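Local coordinates for DNA polymerase (Bacillus phage phi29, PDB 2PY5), which replicates the viral genome by protein-primed, highly processive strand-displacement DNA synthesis and proofreads its product with a 3'-5' exonuclease, at residues 220-225 with 429-434; 329-334 with 437-442. The protein carries 2 engineered substitutions. All coordinates share one frame; numbering follows the deposited sequence.

Interaction 1 (220-225 with 429-434); sequences KEVRYA and MGVFIT. With nucleotides of chain C.
Val431, on helix 427-447, sets one methyl against each of two residues, Val222 of helix 216-223 and Ala225 in the loop that follows. Its CG2 meets Val222, 3.8 Å from Val222 CG1 and 3.5 Å from the carbonyl oxygen Val222 O. The other branch packs on the loop: Val431 CG1 stands 3.9 Å from Ala225 CB. CG1 lies anti to the backbone N (chi1 163°) and faces Ala225, while CG2, anti to the carbonyl carbon, faces Val222. Ile285 of strand 283-294 also packs against all three side chains.

Beside this patch the link becomes polar. Water 1 donates to Ala225 O (2.9 Å from the water oxygen) and to Thr434 OG1 (2.8 Å), bridging the loop carbonyl to a residue about one turn on from Val431. Thr434 OG1 is also hydrogen-bonded to Arg227 O.

Arg223 leaves the backbone on the side away from segment 429-434 and serves the DNA instead. Its NH1 donates to OP1 of nucleotide DT6 of chain C at 3.2 Å, nearly straight at 172°, with the phosphate oxygen at the edge of the guanidinium and in its plane. The bend at chi3 (-53°) turns the guanidinium back so that NH1 reaches OP1. A salt bridge from NH2 to Asp219 and a bond from NH1 to Ala394 O help fix the group's rotation. Buried apolar packing with a water bridge thus joins the DNA-binding region between the exonuclease and polymerization domains of this B-family polymerase to a polymerization-domain helix carrying Thr434, probably involved in binding template-primer structures.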
ATOM      1  N   LYS F 220      10.482 -19.952   1.399  1.00 30.96           N
ATOM      2  CA  LYS F 220       9.123 -20.355   1.076  1.00 31.47           C
ATOM      3  C   LYS F 220       8.364 -20.829   2.334  1.00 29.26           C
ATOM      4  O   LYS F 220       7.221 -20.460   2.533  1.00 31.33           O
ATOM      5  CB  LYS F 220       9.134 -21.448  -0.000  1.00 34.09           C
ATOM      6  CG  LYS F 220       7.762 -21.892  -0.456  1.00 35.46           C
ATOM      7  CD  LYS F 220       7.840 -22.770  -1.726  1.00 37.13           C
ATOM      8  N   GLU F 221       9.024 -21.624   3.175  1.00 30.37           N
ATOM      9  CA  GLU F 221       8.411 -22.061   4.447  1.00 31.06           C
ATOM     10  C   GLU F 221       8.108 -20.892   5.373  1.00 29.34           C
ATOM     11  O   GLU F 221       7.019 -20.791   5.937  1.00 30.92           O
ATOM     12  CB  GLU F 221       9.294 -23.090   5.173  1.00 33.19           C
ATOM     13  CG  GLU F 221       9.460 -24.390   4.417  1.00 36.05           C
ATOM     14  CD  GLU F 221      10.139 -25.483   5.226  1.00 37.63           C
ATOM     15  OE1 GLU F 221      10.141 -26.639   4.746  1.00 41.72           O
ATOM     16  OE2 GLU F 221      10.629 -25.207   6.350  1.00 40.64           O
ATOM     17  N   VAL F 222       9.078 -19.993   5.526  1.00 28.93           N
ATOM     18  CA  VAL F 222       8.872 -18.809   6.347  1.00 28.73           C
ATOM     19  C   VAL F 222       7.652 -18.021   5.826  1.00 28.31           C
ATOM     20  O   VAL F 222       6.828 -17.555   6.595  1.00 29.41           O
ATOM     21  CB  VAL F 222      10.135 -17.912   6.388  1.00 28.09           C
ATOM     22  CG1 VAL F 222       9.885 -16.617   7.175  1.00 30.47           C
ATOM     23  CG2 VAL F 222      11.317 -18.687   7.020  1.00 29.76           C
ATOM     24  N   ARG F 223       7.558 -17.894   4.498  1.00 28.05           N
ATOM     25  CA  ARG F 223       6.551 -17.069   3.868  1.00 28.57           C
ATOM     26  C   ARG F 223       5.131 -17.587   4.110  1.00 27.82           C
ATOM     27  O   ARG F 223       4.181 -16.809   4.146  1.00 29.42           O
ATOM     28  CB  ARG F 223       6.849 -16.955   2.374  1.00 31.47           C
ATOM     29  CG  ARG F 223       5.870 -16.101   1.542  1.00 32.09           C
ATOM     30  CD  ARG F 223       6.345 -15.939   0.091  1.00 31.63           C
ATOM     31  NE  ARG F 223       7.711 -15.449   0.116  1.00 31.46           N
ATOM     32  CZ  ARG F 223       8.055 -14.210   0.410  1.00 31.39           C
ATOM     33  NH1 ARG F 223       7.137 -13.253   0.540  1.00 31.88           N
ATOM     34  NH2 ARG F 223       9.344 -13.918   0.504  1.00 31.47           N
ATOM     35  N   TYR F 224       4.994 -18.895   4.318  1.00 29.28           N
ATOM     36  CA  TYR F 224       3.679 -19.437   4.665  1.00 28.65           C
ATOM     37  C   TYR F 224       3.108 -18.793   5.930  1.00 28.63           C
ATOM     38  O   TYR F 224       1.897 -18.790   6.126  1.00 31.52           O
ATOM     39  CB  TYR F 224       3.705 -20.953   4.860  1.00 30.20           C
ATOM     40  CG  TYR F 224       4.074 -21.800   3.665  1.00 30.39           C
ATOM     41  CD1 TYR F 224       4.953 -22.851   3.798  1.00 29.75           C
ATOM     42  CD2 TYR F 224       3.542 -21.540   2.409  1.00 34.12           C
ATOM     43  CE1 TYR F 224       5.300 -23.641   2.725  1.00 31.38           C
ATOM     44  CE2 TYR F 224       3.889 -22.334   1.316  1.00 32.56           C
ATOM     45  CZ  TYR F 224       4.770 -23.368   1.484  1.00 31.59           C
ATOM     46  OH  TYR F 224       5.124 -24.187   0.401  1.00 35.39           O
ATOM     47  N   ALA F 225       3.998 -18.298   6.800  1.00 29.97           N
ATOM     48  CA  ALA F 225       3.606 -17.683   8.041  1.00 29.80           C
ATOM     49  C   ALA F 225       3.406 -16.168   7.939  1.00 29.80           C
ATOM     50  O   ALA F 225       3.116 -15.522   8.964  1.00 29.68           O
ATOM     51  CB  ALA F 225       4.675 -18.007   9.144  1.00 29.30           C
ATOM     52  N   MET F 429      11.673 -11.469   9.554  1.00 30.34           N
ATOM     53  CA  MET F 429      11.435 -10.187  10.188  1.00 30.77           C
ATOM     54  C   MET F 429      10.053  -9.657   9.846  1.00 29.91           C
ATOM     55  O   MET F 429       9.340  -9.137  10.712  1.00 30.82           O
ATOM     56  CB  MET F 429      12.535  -9.187   9.791  1.00 32.40           C
ATOM     57  CG  MET F 429      12.496  -7.847  10.437  1.00 36.99           C
ATOM     58  SD  MET F 429      12.597  -7.920  12.226  1.00 32.70           S
ATOM     59  CE  MET F 429      14.325  -7.947  12.651  1.00 36.73           C
ATOM     60  N   GLY F 430       9.648  -9.793   8.582  1.00 30.49           N
ATOM     61  CA  GLY F 430       8.295  -9.396   8.194  1.00 32.26           C
ATOM     62  C   GLY F 430       7.233 -10.214   8.915  1.00 31.55           C
ATOM     63  O   GLY F 430       6.232  -9.682   9.414  1.00 32.00           O
ATOM     64  N   VAL F 431       7.440 -11.527   8.969  1.00 30.06           N
ATOM     65  CA  VAL F 431       6.483 -12.422   9.624  1.00 28.98           C
ATOM     66  C   VAL F 431       6.211 -11.962  11.059  1.00 28.95           C
ATOM     67  O   VAL F 431       5.066 -11.869  11.503  1.00 30.06           O
ATOM     68  CB  VAL F 431       7.005 -13.877   9.633  1.00 28.43           C
ATOM     69  CG1 VAL F 431       6.251 -14.728  10.637  1.00 29.36           C
ATOM     70  CG2 VAL F 431       6.958 -14.465   8.203  1.00 30.35           C
ATOM     71  N   PHE F 432       7.282 -11.650  11.805  1.00 28.56           N
ATOM     72  CA  PHE F 432       7.122 -11.279  13.195  1.00 29.32           C
ATOM     73  C   PHE F 432       6.689  -9.840  13.446  1.00 28.30           C
ATOM     74  O   PHE F 432       6.006  -9.556  14.428  1.00 29.59           O
ATOM     75  CB  PHE F 432       8.398 -11.619  13.966  1.00 27.40           C
ATOM     76  CG  PHE F 432       8.462 -13.061  14.350  1.00 28.86           C
ATOM     77  CD1 PHE F 432       8.978 -14.015  13.475  1.00 27.52           C
ATOM     78  CD2 PHE F 432       7.952 -13.488  15.565  1.00 29.13           C
ATOM     79  CE1 PHE F 432       9.010 -15.352  13.843  1.00 27.62           C
ATOM     80  CE2 PHE F 432       7.972 -14.836  15.916  1.00 28.25           C
ATOM     81  CZ  PHE F 432       8.498 -15.757  15.056  1.00 27.51           C
ATOM     82  N   ILE F 433       7.043  -8.942  12.547  1.00 28.76           N
ATOM     83  CA  ILE F 433       6.585  -7.564  12.714  1.00 29.11           C
ATOM     84  C   ILE F 433       5.065  -7.524  12.600  1.00 28.88           C
ATOM     85  O   ILE F 433       4.391  -6.915  13.449  1.00 30.48           O
ATOM     86  CB  ILE F 433       7.271  -6.602  11.752  1.00 29.93           C
ATOM     87  CG1 ILE F 433       8.738  -6.382  12.157  1.00 30.27           C
ATOM     88  CG2 ILE F 433       6.522  -5.234  11.731  1.00 30.36           C
ATOM     89  CD1 ILE F 433       9.586  -5.716  11.083  1.00 30.58           C
ATOM     90  N   THR F 434       4.506  -8.194  11.585  1.00 30.42           N
ATOM     91  CA  THR F 434       3.043  -8.188  11.423  1.00 30.98           C
ATOM     92  C   THR F 434       2.358  -9.035  12.519  1.00 30.63           C
ATOM     93  O   THR F 434       1.271  -8.672  12.995  1.00 29.81           O
ATOM     94  CB  THR F 434       2.604  -8.613  10.042  1.00 31.28           C
ATOM     95  OG1 THR F 434       2.967  -9.983   9.812  1.00 32.84           O
ATOM     96  CG2 THR F 434       3.205  -7.714   8.965  1.00 31.18           C
TER
ATOM     97  P    DT C   6       3.725 -12.658  -1.054  1.00 42.46           P
ATOM     98  OP1  DT C   6       3.989 -13.731  -0.081  1.00 41.20           O
ATOM     99  OP2  DT C   6       4.617 -12.405  -2.222  1.00 40.56           O
ATOM    100  O5'  DT C   6       2.252 -12.852  -1.660  1.00 47.24           O
ATOM    101  C5'  DT C   6       1.170 -13.261  -0.846  1.00 52.68           C
ATOM    102  C4'  DT C   6      -0.045 -13.454  -1.727  1.00 56.76           C
ATOM    103  O4'  DT C   6      -0.487 -12.137  -2.145  1.00 59.13           O
ATOM    104  C3'  DT C   6       0.202 -14.265  -3.006  1.00 58.97           C
ATOM    105  O3'  DT C   6      -0.871 -15.181  -3.279  1.00 60.81           O
ATOM    106  C2'  DT C   6       0.326 -13.196  -4.085  1.00 59.88           C
ATOM    107  C1'  DT C   6      -0.598 -12.102  -3.554  1.00 61.52           C
ATOM    108  N1   DT C   6      -0.299 -10.695  -4.031  1.00 62.36           N
ATOM    109  C2   DT C   6      -1.354  -9.908  -4.457  1.00 63.31           C
ATOM    110  O2   DT C   6      -2.513 -10.298  -4.468  1.00 63.25           O
ATOM    111  N3   DT C   6      -0.995  -8.642  -4.870  1.00 63.09           N
ATOM    112  C4   DT C   6       0.276  -8.093  -4.906  1.00 62.80           C
ATOM    113  O4   DT C   6       0.479  -6.946  -5.300  1.00 63.29           O
ATOM    114  C5   DT C   6       1.334  -8.966  -4.445  1.00 63.19           C
ATOM    115  C7   DT C   6       2.760  -8.498  -4.434  1.00 63.09           C
ATOM    116  C6   DT C   6       1.002 -10.204  -4.036  1.00 62.58           C
TER
HETATM  117  O   HOH W   1       2.919 -12.790   9.820  1.00 18.58           O

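Interaction 2 (329-334 with 437-442)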
ATOM      1  N   SER F 329       3.861 -18.193  13.298  1.00 32.06           N
ATOM      2  CA  SER F 329       4.804 -17.651  14.277  1.00 31.36           C
ATOM      3  C   SER F 329       4.366 -18.067  15.680  1.00 33.80           C
ATOM      4  O   SER F 329       3.184 -18.325  15.938  1.00 32.98           O
ATOM      5  CB  SER F 329       4.845 -16.125  14.175  1.00 32.44           C
ATOM      6  OG  SER F 329       3.667 -15.522  14.728  1.00 33.75           O
ATOM      7  N   ASN F 330       5.284 -18.085  16.642  1.00 32.68           N
ATOM      8  CA  ASN F 330       4.889 -18.434  18.002  1.00 31.78           C
ATOM      9  C   ASN F 330       3.854 -17.452  18.589  1.00 32.93           C
ATOM     10  O   ASN F 330       3.033 -17.834  19.423  1.00 33.67           O
ATOM     11  CB  ASN F 330       6.104 -18.579  18.954  1.00 32.49           C
ATOM     12  CG  ASN F 330       6.969 -17.330  19.024  1.00 32.67           C
ATOM     13  OD1 ASN F 330       7.802 -17.103  18.148  1.00 32.66           O
ATOM     14  ND2 ASN F 330       6.795 -16.536  20.091  1.00 34.34           N
ATOM     15  N   VAL F 331       3.911 -16.200  18.138  1.00 32.31           N
ATOM     16  CA  VAL F 331       2.979 -15.180  18.576  1.00 30.56           C
ATOM     17  C   VAL F 331       1.558 -15.587  18.108  1.00 31.08           C
ATOM     18  O   VAL F 331       0.608 -15.586  18.891  1.00 31.82           O
ATOM     19  CB  VAL F 331       3.348 -13.820  17.989  1.00 30.82           C
ATOM     20  CG1 VAL F 331       2.293 -12.795  18.346  1.00 31.03           C
ATOM     21  CG2 VAL F 331       4.731 -13.351  18.525  1.00 31.41           C
ATOM     22  N   ASP F 332       1.433 -15.904  16.833  1.00 30.82           N
ATOM     23  CA  ASP F 332       0.128 -16.325  16.285  1.00 30.94           C
ATOM     24  C   ASP F 332      -0.347 -17.653  16.862  1.00 31.44           C
ATOM     25  O   ASP F 332      -1.555 -17.839  17.119  1.00 31.36           O
ATOM     26  CB  ASP F 332       0.191 -16.420  14.757  1.00 31.38           C
ATOM     27  CG  ASP F 332       0.403 -15.080  14.095  1.00 33.40           C
ATOM     28  OD1 ASP F 332      -0.466 -14.210  14.226  1.00 35.48           O
ATOM     29  OD2 ASP F 332       1.426 -14.902  13.395  1.00 37.07           O
ATOM     30  N   LEU F 333       0.590 -18.566  17.084  1.00 32.05           N
ATOM     31  CA  LEU F 333       0.270 -19.891  17.621  1.00 32.72           C
ATOM     32  C   LEU F 333      -0.257 -19.771  19.058  1.00 31.37           C
ATOM     33  O   LEU F 333      -1.253 -20.414  19.434  1.00 31.32           O
ATOM     34  CB  LEU F 333       1.521 -20.779  17.581  1.00 33.39           C
ATOM     35  CG  LEU F 333       1.337 -22.154  18.213  1.00 36.38           C
ATOM     36  CD1 LEU F 333       0.286 -22.978  17.464  1.00 37.74           C
ATOM     37  CD2 LEU F 333       2.664 -22.894  18.271  1.00 39.58           C
ATOM     38  N   GLU F 334       0.374 -18.934  19.888  1.00 32.10           N
ATOM     39  CA  GLU F 334      -0.128 -18.781  21.241  1.00 32.28           C
ATOM     40  C   GLU F 334      -1.512 -18.103  21.276  1.00 29.12           C
ATOM     41  O   GLU F 334      -2.362 -18.458  22.089  1.00 31.31           O
ATOM     42  CB  GLU F 334       0.880 -18.074  22.118  1.00 36.96           C
ATOM     43  CG  GLU F 334       2.152 -18.928  22.346  1.00 38.81           C
ATOM     44  CD  GLU F 334       1.918 -20.332  22.984  1.00 43.55           C
ATOM     45  OE1 GLU F 334       0.940 -20.564  23.745  1.00 43.37           O
ATOM     46  OE2 GLU F 334       2.752 -21.222  22.719  1.00 48.28           O
ATOM     47  N   ALA F 437       2.093  -6.945  15.546  1.00 29.00           N
ATOM     48  CA  ALA F 437       1.092  -5.918  15.297  1.00 30.32           C
ATOM     49  C   ALA F 437      -0.317  -6.515  15.523  1.00 29.92           C
ATOM     50  O   ALA F 437      -1.155  -5.925  16.228  1.00 31.50           O
ATOM     51  CB  ALA F 437       1.221  -5.405  13.922  1.00 32.51           C
ATOM     52  N   ARG F 438      -0.553  -7.697  14.977  1.00 31.10           N
ATOM     53  CA  ARG F 438      -1.837  -8.368  15.197  1.00 32.60           C
ATOM     54  C   ARG F 438      -2.067  -8.632  16.677  1.00 30.72           C
ATOM     55  O   ARG F 438      -3.161  -8.410  17.202  1.00 31.43           O
ATOM     56  CB  ARG F 438      -1.931  -9.690  14.422  1.00 31.46           C
ATOM     57  CG  ARG F 438      -2.059  -9.527  12.965  1.00 32.40           C
ATOM     58  CD  ARG F 438      -2.387 -10.859  12.272  1.00 32.46           C
ATOM     59  NE  ARG F 438      -1.283 -11.802  12.342  1.00 32.01           N
ATOM     60  CZ  ARG F 438      -0.186 -11.756  11.591  1.00 29.66           C
ATOM     61  NH1 ARG F 438      -0.025 -10.814  10.670  1.00 31.07           N
ATOM     62  NH2 ARG F 438       0.751 -12.670  11.726  1.00 31.35           N
ATOM     63  N   TYR F 439      -1.025  -9.115  17.355  1.00 30.72           N
ATOM     64  CA  TYR F 439      -1.090  -9.397  18.779  1.00 30.75           C
ATOM     65  C   TYR F 439      -1.519  -8.147  19.551  1.00 29.73           C
ATOM     66  O   TYR F 439      -2.360  -8.205  20.449  1.00 29.14           O
ATOM     67  CB  TYR F 439       0.282  -9.888  19.267  1.00 32.34           C
ATOM     68  CG  TYR F 439       0.373 -10.121  20.742  1.00 31.94           C
ATOM     69  CD1 TYR F 439       0.035 -11.340  21.287  1.00 33.76           C
ATOM     70  CD2 TYR F 439       0.789  -9.105  21.605  1.00 33.77           C
ATOM     71  CE1 TYR F 439       0.100 -11.555  22.639  1.00 34.01           C
ATOM     72  CE2 TYR F 439       0.861  -9.313  22.964  1.00 33.58           C
ATOM     73  CZ  TYR F 439       0.514 -10.542  23.477  1.00 33.25           C
ATOM     74  OH  TYR F 439       0.576 -10.788  24.844  1.00 37.03           O
ATOM     75  N   THR F 440      -0.910  -7.014  19.211  1.00 30.56           N
ATOM     76  CA  THR F 440      -1.227  -5.768  19.881  1.00 30.14           C
ATOM     77  C   THR F 440      -2.712  -5.449  19.807  1.00 30.14           C
ATOM     78  O   THR F 440      -3.346  -5.099  20.818  1.00 30.40           O
ATOM     79  CB  THR F 440      -0.441  -4.624  19.285  1.00 30.59           C
ATOM     80  OG1 THR F 440       0.969  -4.893  19.438  1.00 32.30           O
ATOM     81  CG2 THR F 440      -0.804  -3.308  19.961  1.00 32.76           C
ATOM     82  N   THR F 441      -3.266  -5.560  18.598  1.00 30.19           N
ATOM     83  CA  THR F 441      -4.663  -5.204  18.372  1.00 28.80           C
ATOM     84  C   THR F 441      -5.646  -6.248  18.924  1.00 29.89           C
ATOM     85  O   THR F 441      -6.603  -5.904  19.611  1.00 30.59           O
ATOM     86  CB  THR F 441      -4.858  -4.957  16.883  1.00 31.24           C
ATOM     87  OG1 THR F 441      -4.101  -3.784  16.548  1.00 31.85           O
ATOM     88  CG2 THR F 441      -6.357  -4.804  16.508  1.00 31.35           C
ATOM     89  N   ILE F 442      -5.377  -7.519  18.661  1.00 30.11           N
ATOM     90  CA  ILE F 442      -6.239  -8.602  19.135  1.00 31.62           C
ATOM     91  C   ILE F 442      -6.311  -8.627  20.658  1.00 30.00           C
ATOM     92  O   ILE F 442      -7.399  -8.810  21.233  1.00 30.39           O
ATOM     93  CB  ILE F 442      -5.780  -9.962  18.586  1.00 30.43           C
ATOM     94  CG1 ILE F 442      -5.937  -9.982  17.072  1.00 29.42           C
ATOM     95  CG2 ILE F 442      -6.551 -11.099  19.257  1.00 31.23           C
ATOM     96  CD1 ILE F 442      -5.215 -11.132  16.381  1.00 30.08           C
TER
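An N-capped helix start, at Ser329, is joined here by a salt bridge to helix 427-447 of the polymerization domain. Asp332, in the first turn of helix 330-339, receives Arg438 side-on: NE donates to OD1 at 3.2 Å and NH2 to OD2 at 2.9 Å, both on the syn side of the carboxylate. The two planar groups lie only 16° apart, so the pairing is nearly coplanar. A weak bond from NH2 to OD1 adds to it.

Ser329 sets the acid in place. Its OG accepts from Asp332 N as the cap, at 3.1 Å, and donates to Asp332 OD2 at 2.7 Å, approaching from above the carboxylate plane. Next to the ion pair, Val331 CG1 rests 3.7 Å from Tyr439 CB, the two side chains crossing at about a right angle.

The guanidinium is also bound on its remaining nitrogen, NH1 donating to Gly228 O. With OD2 taking two donors and the helix N-terminus close by, the carboxylate probably stays ionised. Arg438, probably involved in binding template-primer structures, is thus held at several points, its charge likely partly balanced by Asp332.

Overall arrangement
Interactions 1 and 2 lie about 12 Å apart, centre to centre, on successive parts of helix 427-447, and they touch: Phe432 CE2 of the first comes within 3.2 Å of Asn330 OD1 of the second. Along the chain their segments alternate, 220-225, 329-334, 429-434 and 437-442, so two elements far apart in sequence converge on one long helix. Strand 283-294 lies beside both, packing against Val222, Ala225 and Val431 in interaction 1 and against Leu333 in interaction 2. Helix 427-447 thereby connects the region involved in coordinating synthesis with degradation to the polymerization domain, and places Thr434 in interaction 1 and Arg438 in interaction 2, one turn apart, both probably involved in template-primer binding.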